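Local coordinates for probable spore coat polysaccharide biosynthesis protein E (Chromobacterium violaceum ATCC 12472, PDB 3G8R) that probably makes N-acylneuraminate 9-phosphate, a sialic acid precursor, and holds a zinc ion in its TIM-barrel domain, at residues 7-13 against 220-226; 166-170 against 180-185; 171-175 against 236-240. All coordinates share one frame; numbering follows the deposited sequence.

All three contacts lie in the NeuB-type TIM barrel of a chain that also carries a SAF domain. Interactions 1 and 3 border the zinc ion held by H202 and H225; interaction 2 lies just behind, the C169 side chain about 7 Å from the metal. Interaction 1 closes the barrel between its first and last strands and supplies H225. Interaction 2 ties the sixth strand to its helix and touches interaction 1 inside the barrel, V221 CG1 lying 3.6 Å from M167 SE. Interaction 3 joins the loops that leave the sixth and eighth strands, its centre about 13 Å from that of interaction 1. A probable hydrogen bond, A240 N to H225 O at 2.9 Å, links interactions 1 and 3.

Interaction 1 (7-13 against 220-226); sequences LFIFEMA and TVFEKHV. With ZN (zinc ion), chain C.
Carboxylate oxygen OE2 of E11 is gripped by a salt bridge from K44 and a hydrogen bond from Q46, and it stands only 3.6 Å from OE1 of E223 across the seam where the TIM barrel closes. The other oxygen of E223, OE2, forms a salt bridge with K116, so each of the two acids has a lysine partner. The seam itself joins strand 7-11 to strand 221-225. Their axes run parallel to within 19°, and the register is even, L7 beside V221 through to E11 beside H225. Backbone bonds zigzag between them, with odd-numbered residues of 7-11 both giving and accepting: for example, E11 N donates to K224 O at 2.9 Å, while E11 O accepts from V226 N at the same 2.9 Å.

L7, I9, E11, V221, E223 and H225 share the face turned into the barrel, where methyl CD1 of I9 meets CG1 of V221 at 3.9 Å. The other face, carrying F8, F10, F222 and K224, looks out at the surrounding helices. There the rings of F8 and F222 point the same way, their planes nearly parallel but slid apart, with centroids 5.2 Å from each other, so they overlap little. Helix 242-259 packs against F8 and F10, and its W248 lies against K224, whose NZ is paired with E203.

Close to the zinc ion, CG of E11 is set anti to the backbone N (chi1 168°), which puts it over the imidazole of H225; the bend at chi2 then turns the carboxylate aside. This CH-pi contact puts E11 CG 3.5 Å from the ring centroid and 5° off the normal, while H225 NE2 binds the zinc ion at 2.4 Å.

Interaction 2 (166-170 against 180-185); sequences IMHCV and LHLARI
Within the beta-alpha-beta unit of strand 164-168, helix 184-191 and strand 196-201, the imidazole of H168 fastens the strand end to the turn that leads into the helix. Its CG lies anti to the backbone N (chi1 165°), which carries the ring toward 180-185, where both nitrogens find partners. NE2 donates to L180 O at 2.9 Å; the bond is almost straight, at 178°, and the acceptor lies in the ring plane. At the second nitrogen, R184 NE donates to H168 ND1 at 3.1 Å, with the donor tilted 17° from that plane. R184 also reaches over one face, its CB 3.8 Å from the ring centroid, and its NH2 goes on to T142. I185 CG1 packs against H168 CB at 3.9 Å. The loop carrying this turn meets the second subunit, where H181 NE2 hydrogen-bonds to the backbone O of D261 of that chain.

With a carbonyl oxygen receiving from NE2 and a guanidinium N-H pointing at ND1, the geometry is consistent with an imidazole protonated on NE2, its ND1 serving as acceptor.

Interaction 3 (171-175 against 236-240); sequences AEYPT and NNYSA
Y238, P174 and Y173 carry most of this contact between two loops. The Y173 ring presents an edge to one face of the Y238 ring in a T-shaped pair: the centroids are 5.5 Å apart and the planes stand at 72°. Atom CD2 of Y173 does the touching, lying 3.8 Å from CE2 of Y238, toward the rim of that ring and not above its centre. The Y238 ring stands where it does because its CG lies between the backbone N and the carbonyl carbon (chi1 48°), which sends the ring out toward 171-175.

P174 packs at the CB end of Y238. The peptide bond before it is cis, which probably helps both Y173 and P174 face the same tyrosine. P174 N comes within 4.0 Å of Y238 CD1, and P174 CB approaches Y238 CB at 4.1 Å. Further along, P174 CD packs against the amide of N237, 3.7 Å from its ND2; N237 also touches a crystal neighbour, so its side-chain position may owe something to the lattice. The kinked segment is braced from within, as T175 OG1 donates to E172 O at 2.7 Å and so bridges the two ends of the cis bend.

Both aromatic residues also reach the metal site. The Y173 ring meets that of H202, and its hydroxyl OH is 4.2 Å from the zinc ion, while Y238 and H225 pair edge-to-face. The two tyrosines thus flank the two histidine ligands as second-shell residues, packing one loop against the other beside the metal. The contact joins the loops that follow the sixth and eighth strands at the C-terminal end of the barrel, where TIM-barrel enzymes have their active sites, here beside the zinc ion.

Interaction 1 (7-13 against 220-226)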
loop_
_atom_site.group_PDB
_atom_site.type_symbol
_atom_site.label_atom_id
_atom_site.label_comp_id
_atom_site.label_asym_id
_atom_site.label_seq_id
_atom_site.Cartn_x
_atom_site.Cartn_y
_atom_site.Cartn_z
ATOM N N LEU A 7 9.227 11.765 -7.215
ATOM C CA LEU A 7 9.212 12.600 -8.383
ATOM C C LEU A 7 7.855 12.552 -9.045
ATOM O O LEU A 7 7.339 11.466 -9.382
ATOM C CB LEU A 7 10.308 12.177 -9.348
ATOM C CG LEU A 7 10.235 12.733 -10.777
ATOM C CD1 LEU A 7 10.141 14.186 -10.821
ATOM C CD2 LEU A 7 11.454 12.321 -11.546
ATOM N N PHE A 8 7.275 13.724 -9.252
ATOM C CA PHE A 8 6.024 13.777 -9.963
ATOM C C PHE A 8 6.212 14.361 -11.335
ATOM O O PHE A 8 6.916 15.372 -11.507
ATOM C CB PHE A 8 5.015 14.614 -9.217
ATOM C CG PHE A 8 4.596 14.014 -7.938
ATOM C CD1 PHE A 8 3.391 13.348 -7.844
ATOM C CD2 PHE A 8 5.422 14.074 -6.831
ATOM C CE1 PHE A 8 3.011 12.763 -6.683
ATOM C CE2 PHE A 8 5.031 13.485 -5.651
ATOM C CZ PHE A 8 3.826 12.823 -5.586
ATOM N N ILE A 9 5.544 13.744 -12.308
ATOM C CA ILE A 9 5.643 14.147 -13.694
ATOM C C ILE A 9 4.304 14.554 -14.291
ATOM O O ILE A 9 3.291 13.850 -14.173
ATOM C CB ILE A 9 6.263 13.052 -14.550
ATOM C CG1 ILE A 9 7.607 12.614 -13.977
ATOM C CG2 ILE A 9 6.470 13.571 -15.941
ATOM C CD1 ILE A 9 8.178 11.389 -14.665
ATOM N N PHE A 10 4.321 15.696 -14.963
ATOM C CA PHE A 10 3.116 16.248 -15.537
ATOM C C PHE A 10 3.164 16.138 -17.025
ATOM O O PHE A 10 3.946 16.819 -17.661
ATOM C CB PHE A 10 2.997 17.687 -15.125
ATOM C CG PHE A 10 3.163 17.877 -13.671
ATOM C CD1 PHE A 10 2.230 17.321 -12.787
ATOM C CD2 PHE A 10 4.258 18.586 -13.171
ATOM C CE1 PHE A 10 2.374 17.474 -11.441
ATOM C CE2 PHE A 10 4.415 18.764 -11.797
ATOM C CZ PHE A 10 3.478 18.202 -10.928
ATOM N N GLU A 11 2.320 15.262 -17.554
ATOM C CA GLU A 11 2.264 14.976 -18.976
ATOM C C GLU A 11 1.398 15.998 -19.667
ATOM O O GLU A 11 0.222 16.108 -19.362
ATOM C CB GLU A 11 1.662 13.593 -19.190
ATOM C CG GLU A 11 1.281 13.288 -20.607
ATOM C CD GLU A 11 2.443 12.807 -21.445
ATOM O OE1 GLU A 11 3.318 13.637 -21.802
ATOM O OE2 GLU A 11 2.457 11.598 -21.769
HETATM N N MSE A 12 1.978 16.765 -20.583
HETATM C CA MSE A 12 1.178 17.719 -21.357
HETATM C C MSE A 12 0.538 16.980 -22.508
HETATM O O MSE A 12 -0.557 17.329 -22.936
HETATM C CB MSE A 12 2.042 18.839 -21.914
HETATM C CG MSE A 12 1.291 20.125 -22.232
HETATM SE SE MSE A 12 2.452 21.439 -22.679
HETATM C CE MSE A 12 3.101 20.700 -24.144
ATOM N N ALA A 13 1.226 15.948 -22.982
ATOM C CA ALA A 13 0.852 15.234 -24.182
ATOM C C ALA A 13 0.584 16.268 -25.261
ATOM O O ALA A 13 1.468 17.067 -25.593
ATOM C CB ALA A 13 -0.357 14.357 -23.949
ATOM N N THR A 220 7.716 5.567 -6.575
ATOM C CA THR A 220 8.578 6.705 -6.207
ATOM C C THR A 220 8.561 7.807 -7.269
ATOM O O THR A 220 9.177 8.864 -7.127
ATOM C CB THR A 220 9.970 6.148 -6.031
ATOM O OG1 THR A 220 10.076 5.683 -4.692
ATOM C CG2 THR A 220 11.100 7.177 -6.326
ATOM N N VAL A 221 7.854 7.528 -8.357
ATOM C CA VAL A 221 7.763 8.397 -9.534
ATOM C C VAL A 221 6.342 8.267 -9.988
ATOM O O VAL A 221 5.785 7.167 -10.000
ATOM C CB VAL A 221 8.614 7.872 -10.637
ATOM C CG1 VAL A 221 8.379 8.671 -11.855
ATOM C CG2 VAL A 221 10.082 7.878 -10.217
ATOM N N PHE A 222 5.746 9.389 -10.344
ATOM C CA PHE A 222 4.316 9.414 -10.555
ATOM C C PHE A 222 4.032 10.300 -11.711
ATOM O O PHE A 222 4.489 11.423 -11.740
ATOM C CB PHE A 222 3.636 9.938 -9.294
ATOM C CG PHE A 222 3.881 9.074 -8.076
ATOM C CD1 PHE A 222 3.126 7.921 -7.858
ATOM C CD2 PHE A 222 4.890 9.394 -7.166
ATOM C CE1 PHE A 222 3.370 7.099 -6.744
ATOM C CE2 PHE A 222 5.140 8.602 -6.056
ATOM C CZ PHE A 222 4.386 7.449 -5.839
ATOM N N GLU A 223 3.283 9.800 -12.681
ATOM C CA GLU A 223 2.981 10.569 -13.886
ATOM C C GLU A 223 1.498 10.656 -14.031
ATOM O O GLU A 223 0.813 9.647 -13.886
ATOM C CB GLU A 223 3.548 9.873 -15.099
ATOM C CG GLU A 223 3.490 10.619 -16.396
ATOM C CD GLU A 223 3.974 9.750 -17.550
ATOM O OE1 GLU A 223 3.610 10.037 -18.713
ATOM O OE2 GLU A 223 4.705 8.757 -17.295
ATOM N N LYS A 224 1.023 11.869 -14.311
ATOM C CA LYS A 224 -0.376 12.138 -14.553
ATOM C C LYS A 224 -0.512 13.146 -15.684
ATOM O O LYS A 224 0.294 14.077 -15.777
ATOM C CB LYS A 224 -0.996 12.708 -13.296
ATOM C CG LYS A 224 -2.392 13.257 -13.461
ATOM C CD LYS A 224 -3.464 12.261 -13.013
ATOM C CE LYS A 224 -3.633 12.269 -11.485
ATOM N NZ LYS A 224 -4.835 11.510 -11.075
ATOM N N HIS A 225 -1.510 12.944 -16.557
ATOM C CA HIS A 225 -1.798 13.897 -17.635
ATOM C C HIS A 225 -2.404 15.141 -17.048
ATOM O O HIS A 225 -3.180 15.054 -16.100
ATOM C CB HIS A 225 -2.797 13.316 -18.622
ATOM C CG HIS A 225 -2.201 12.355 -19.595
ATOM N ND1 HIS A 225 -2.280 12.534 -20.956
ATOM C CD2 HIS A 225 -1.520 11.203 -19.405
ATOM C CE1 HIS A 225 -1.655 11.544 -21.567
ATOM N NE2 HIS A 225 -1.190 10.715 -20.647
ATOM N N VAL A 226 -2.053 16.293 -17.622
ATOM C CA VAL A 226 -2.533 17.616 -17.173
ATOM C C VAL A 226 -3.004 18.440 -18.348
ATOM O O VAL A 226 -2.614 18.164 -19.479
ATOM C CB VAL A 226 -1.435 18.424 -16.488
ATOM C CG1 VAL A 226 -1.029 17.759 -15.217
ATOM C CG2 VAL A 226 -0.224 18.633 -17.434
HETATM ZN ZN ZN C . -0.203 8.601 -21.312
#

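Interaction 2 (166-170 against 180-185)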
loop_
_atom_site.group_PDB
_atom_site.type_symbol
_atom_site.label_atom_id
_atom_site.label_comp_id
_atom_site.label_asym_id
_atom_site.label_seq_id
_atom_site.Cartn_x
_atom_site.Cartn_y
_atom_site.Cartn_z
ATOM N N ILE A 166 10.847 1.948 -14.089
ATOM C CA ILE A 166 9.810 1.193 -14.753
ATOM C C ILE A 166 8.411 1.497 -14.187
ATOM O O ILE A 166 8.240 1.516 -12.958
ATOM C CB ILE A 166 10.181 -0.247 -14.641
ATOM C CG1 ILE A 166 11.076 -0.575 -15.825
ATOM C CG2 ILE A 166 8.944 -1.161 -14.592
ATOM C CD1 ILE A 166 11.025 -2.013 -16.226
HETATM N N MSE A 167 7.412 1.766 -15.034
HETATM C CA MSE A 167 6.160 2.297 -14.455
HETATM C C MSE A 167 4.967 1.426 -14.693
HETATM O O MSE A 167 4.756 0.949 -15.749
HETATM C CB MSE A 167 5.815 3.704 -14.936
HETATM C CG MSE A 167 6.947 4.706 -15.036
HETATM SE SE MSE A 167 7.092 5.920 -13.737
HETATM C CE MSE A 167 5.622 6.944 -13.996
ATOM N N HIS A 168 4.156 1.220 -13.692
ATOM C CA HIS A 168 2.920 0.521 -13.943
ATOM C C HIS A 168 2.025 1.501 -14.694
ATOM O O HIS A 168 2.049 2.700 -14.430
ATOM C CB HIS A 168 2.286 0.004 -12.648
ATOM C CG HIS A 168 0.860 -0.397 -12.804
ATOM N ND1 HIS A 168 0.463 -1.444 -13.611
ATOM C CD2 HIS A 168 -0.277 0.112 -12.265
ATOM C CE1 HIS A 168 -0.850 -1.558 -13.562
ATOM N NE2 HIS A 168 -1.322 -0.645 -12.732
ATOM N N CYS A 169 1.320 1.008 -15.699
ATOM C CA CYS A 169 0.197 1.736 -16.193
ATOM C C CYS A 169 -0.740 0.844 -16.963
ATOM O O CYS A 169 -0.401 -0.267 -17.339
ATOM C CB CYS A 169 0.603 2.979 -16.996
ATOM S SG CYS A 169 1.287 2.723 -18.600
ATOM N N VAL A 170 -1.947 1.348 -17.152
ATOM C CA VAL A 170 -2.948 0.637 -17.892
ATOM C C VAL A 170 -3.376 1.495 -19.080
ATOM O O VAL A 170 -3.623 2.713 -18.955
ATOM C CB VAL A 170 -4.141 0.304 -17.003
ATOM C CG1 VAL A 170 -5.101 -0.598 -17.739
ATOM C CG2 VAL A 170 -3.658 -0.361 -15.714
ATOM N N LEU A 180 -7.623 -0.305 -12.242
ATOM C CA LEU A 180 -6.363 0.351 -12.003
ATOM C C LEU A 180 -5.275 -0.657 -11.718
ATOM O O LEU A 180 -4.116 -0.370 -11.978
ATOM C CB LEU A 180 -6.478 1.276 -10.816
ATOM C CG LEU A 180 -7.432 2.427 -11.053
ATOM C CD1 LEU A 180 -7.654 3.169 -9.795
ATOM C CD2 LEU A 180 -6.799 3.338 -12.080
ATOM N N HIS A 181 -5.626 -1.806 -11.142
ATOM C CA HIS A 181 -4.658 -2.876 -10.913
ATOM C C HIS A 181 -3.391 -2.352 -10.285
ATOM O O HIS A 181 -2.304 -2.476 -10.848
ATOM C CB HIS A 181 -4.271 -3.553 -12.226
ATOM C CG HIS A 181 -3.682 -4.910 -12.038
ATOM N ND1 HIS A 181 -3.015 -5.580 -13.042
ATOM C CD2 HIS A 181 -3.658 -5.731 -10.961
ATOM C CE1 HIS A 181 -2.582 -6.746 -12.590
ATOM N NE2 HIS A 181 -2.981 -6.872 -11.336
ATOM N N LEU A 182 -3.527 -1.738 -9.136
ATOM C CA LEU A 182 -2.419 -1.056 -8.550
ATOM C C LEU A 182 -1.524 -2.050 -7.901
ATOM O O LEU A 182 -0.366 -1.760 -7.652
ATOM C CB LEU A 182 -2.930 -0.090 -7.512
ATOM C CG LEU A 182 -3.644 1.023 -8.230
ATOM C CD1 LEU A 182 -4.431 1.827 -7.255
ATOM C CD2 LEU A 182 -2.528 1.839 -8.890
ATOM N N ALA A 183 -2.066 -3.224 -7.608
ATOM C CA ALA A 183 -1.269 -4.306 -7.079
ATOM C C ALA A 183 -0.074 -4.504 -7.955
ATOM O O ALA A 183 0.918 -5.010 -7.511
ATOM C CB ALA A 183 -2.072 -5.597 -7.040
ATOM N N ARG A 184 -0.163 -4.118 -9.217
ATOM C CA ARG A 184 0.914 -4.432 -10.105
ATOM C C ARG A 184 2.178 -3.666 -9.727
ATOM O O ARG A 184 3.295 -4.078 -10.082
ATOM C CB ARG A 184 0.539 -4.235 -11.579
ATOM C CG ARG A 184 1.663 -4.775 -12.471
ATOM C CD ARG A 184 1.208 -5.149 -13.849
ATOM N NE ARG A 184 1.588 -4.110 -14.777
ATOM C CZ ARG A 184 2.424 -4.299 -15.780
ATOM N NH1 ARG A 184 2.950 -5.501 -15.985
ATOM N NH2 ARG A 184 2.736 -3.281 -16.570
ATOM N N ILE A 185 2.015 -2.570 -8.983
ATOM C CA ILE A 185 3.186 -1.778 -8.609
ATOM C C ILE A 185 4.140 -2.657 -7.781
ATOM O O ILE A 185 5.358 -2.628 -7.988
ATOM C CB ILE A 185 2.804 -0.438 -7.896
ATOM C CG1 ILE A 185 1.889 0.417 -8.784
ATOM C CG2 ILE A 185 4.016 0.416 -7.585
ATOM C CD1 ILE A 185 1.477 1.695 -8.135
#

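Interaction 3 (171-175 against 236-240)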
loop_
_atom_site.group_PDB
_atom_site.type_symbol
_atom_site.label_atom_id
_atom_site.label_comp_id
_atom_site.label_asym_id
_atom_site.label_seq_id
_atom_site.Cartn_x
_atom_site.Cartn_y
_atom_site.Cartn_z
ATOM N N ALA A 171 -3.449 0.843 -20.239
ATOM C CA ALA A 171 -3.819 1.494 -21.472
ATOM C C ALA A 171 -5.336 1.508 -21.649
ATOM O O ALA A 171 -5.870 1.038 -22.650
ATOM C CB ALA A 171 -3.126 0.819 -22.637
ATOM N N GLU A 172 -6.052 2.017 -20.670
ATOM C CA GLU A 172 -7.450 2.311 -20.897
ATOM C C GLU A 172 -7.588 3.764 -20.601
ATOM O O GLU A 172 -7.065 4.282 -19.597
ATOM C CB GLU A 172 -8.382 1.440 -20.069
ATOM C CG GLU A 172 -8.303 -0.027 -20.475
ATOM C CD GLU A 172 -8.867 -0.982 -19.431
ATOM O OE1 GLU A 172 -8.429 -2.169 -19.403
ATOM O OE2 GLU A 172 -9.753 -0.556 -18.651
ATOM N N TYR A 173 -8.252 4.434 -21.524
ATOM C CA TYR A 173 -8.160 5.866 -21.616
ATOM C C TYR A 173 -9.564 6.395 -21.554
ATOM O O TYR A 173 -10.207 6.511 -22.584
ATOM C CB TYR A 173 -7.531 6.223 -22.961
ATOM C CG TYR A 173 -6.026 5.979 -23.075
ATOM C CD1 TYR A 173 -5.512 4.761 -23.548
ATOM C CD2 TYR A 173 -5.120 6.982 -22.750
ATOM C CE1 TYR A 173 -4.122 4.542 -23.680
ATOM C CE2 TYR A 173 -3.737 6.787 -22.886
ATOM C CZ TYR A 173 -3.246 5.564 -23.342
ATOM O OH TYR A 173 -1.881 5.422 -23.452
ATOM N N PRO A 174 -10.080 6.702 -20.363
ATOM C CA PRO A 174 -9.577 6.652 -18.995
ATOM C C PRO A 174 -9.705 5.261 -18.411
ATOM O O PRO A 174 -10.292 4.367 -19.038
ATOM C CB PRO A 174 -10.539 7.569 -18.260
ATOM C CG PRO A 174 -11.805 7.333 -18.982
ATOM C CD PRO A 174 -11.456 7.221 -20.410
ATOM N N THR A 175 -9.182 5.089 -17.205
ATOM C CA THR A 175 -9.139 3.773 -16.578
ATOM C C THR A 175 -10.177 3.642 -15.481
ATOM O O THR A 175 -10.214 4.454 -14.569
ATOM C CB THR A 175 -7.758 3.473 -16.014
ATOM O OG1 THR A 175 -6.753 3.832 -16.987
ATOM C CG2 THR A 175 -7.652 2.021 -15.649
ATOM N N ASN A 236 -9.854 16.513 -21.656
ATOM C CA ASN A 236 -10.337 15.159 -21.649
ATOM C C ASN A 236 -10.497 14.566 -20.270
ATOM O O ASN A 236 -10.252 15.187 -19.241
ATOM C CB ASN A 236 -9.544 14.241 -22.568
ATOM C CG ASN A 236 -8.063 14.382 -22.394
ATOM O OD1 ASN A 236 -7.470 15.340 -22.875
ATOM N ND2 ASN A 236 -7.454 13.438 -21.712
ATOM N N ASN A 237 -10.906 13.320 -20.292
ATOM C CA ASN A 237 -11.521 12.650 -19.171
ATOM C C ASN A 237 -10.475 11.898 -18.315
ATOM O O ASN A 237 -10.813 11.234 -17.327
ATOM C CB ASN A 237 -12.605 11.730 -19.769
ATOM C CG ASN A 237 -12.529 11.673 -21.346
ATOM O OD1 ASN A 237 -12.765 12.686 -22.058
ATOM N ND2 ASN A 237 -12.171 10.496 -21.876
ATOM N N TYR A 238 -9.209 12.012 -18.721
ATOM C CA TYR A 238 -8.064 11.476 -17.981
ATOM C C TYR A 238 -6.968 12.525 -17.773
ATOM O O TYR A 238 -5.801 12.172 -17.641
ATOM C CB TYR A 238 -7.466 10.233 -18.687
ATOM C CG TYR A 238 -7.208 10.351 -20.198
ATOM C CD1 TYR A 238 -8.236 10.158 -21.143
ATOM C CD2 TYR A 238 -5.937 10.610 -20.684
ATOM C CE1 TYR A 238 -7.986 10.247 -22.533
ATOM C CE2 TYR A 238 -5.687 10.707 -22.077
ATOM C CZ TYR A 238 -6.710 10.526 -22.987
ATOM O OH TYR A 238 -6.421 10.623 -24.347
ATOM N N SER A 239 -7.329 13.809 -17.765
ATOM C CA SER A 239 -6.327 14.862 -17.608
ATOM C C SER A 239 -6.764 15.788 -16.529
ATOM O O SER A 239 -7.890 16.256 -16.553
ATOM C CB SER A 239 -6.118 15.622 -18.911
ATOM O OG SER A 239 -5.787 14.705 -19.944
ATOM N N ALA A 240 -5.880 16.049 -15.575
ATOM C CA ALA A 240 -6.255 16.847 -14.404
ATOM C C ALA A 240 -5.974 18.317 -14.618
ATOM O O ALA A 240 -4.939 18.670 -15.169
ATOM C CB ALA A 240 -5.539 16.347 -13.141
#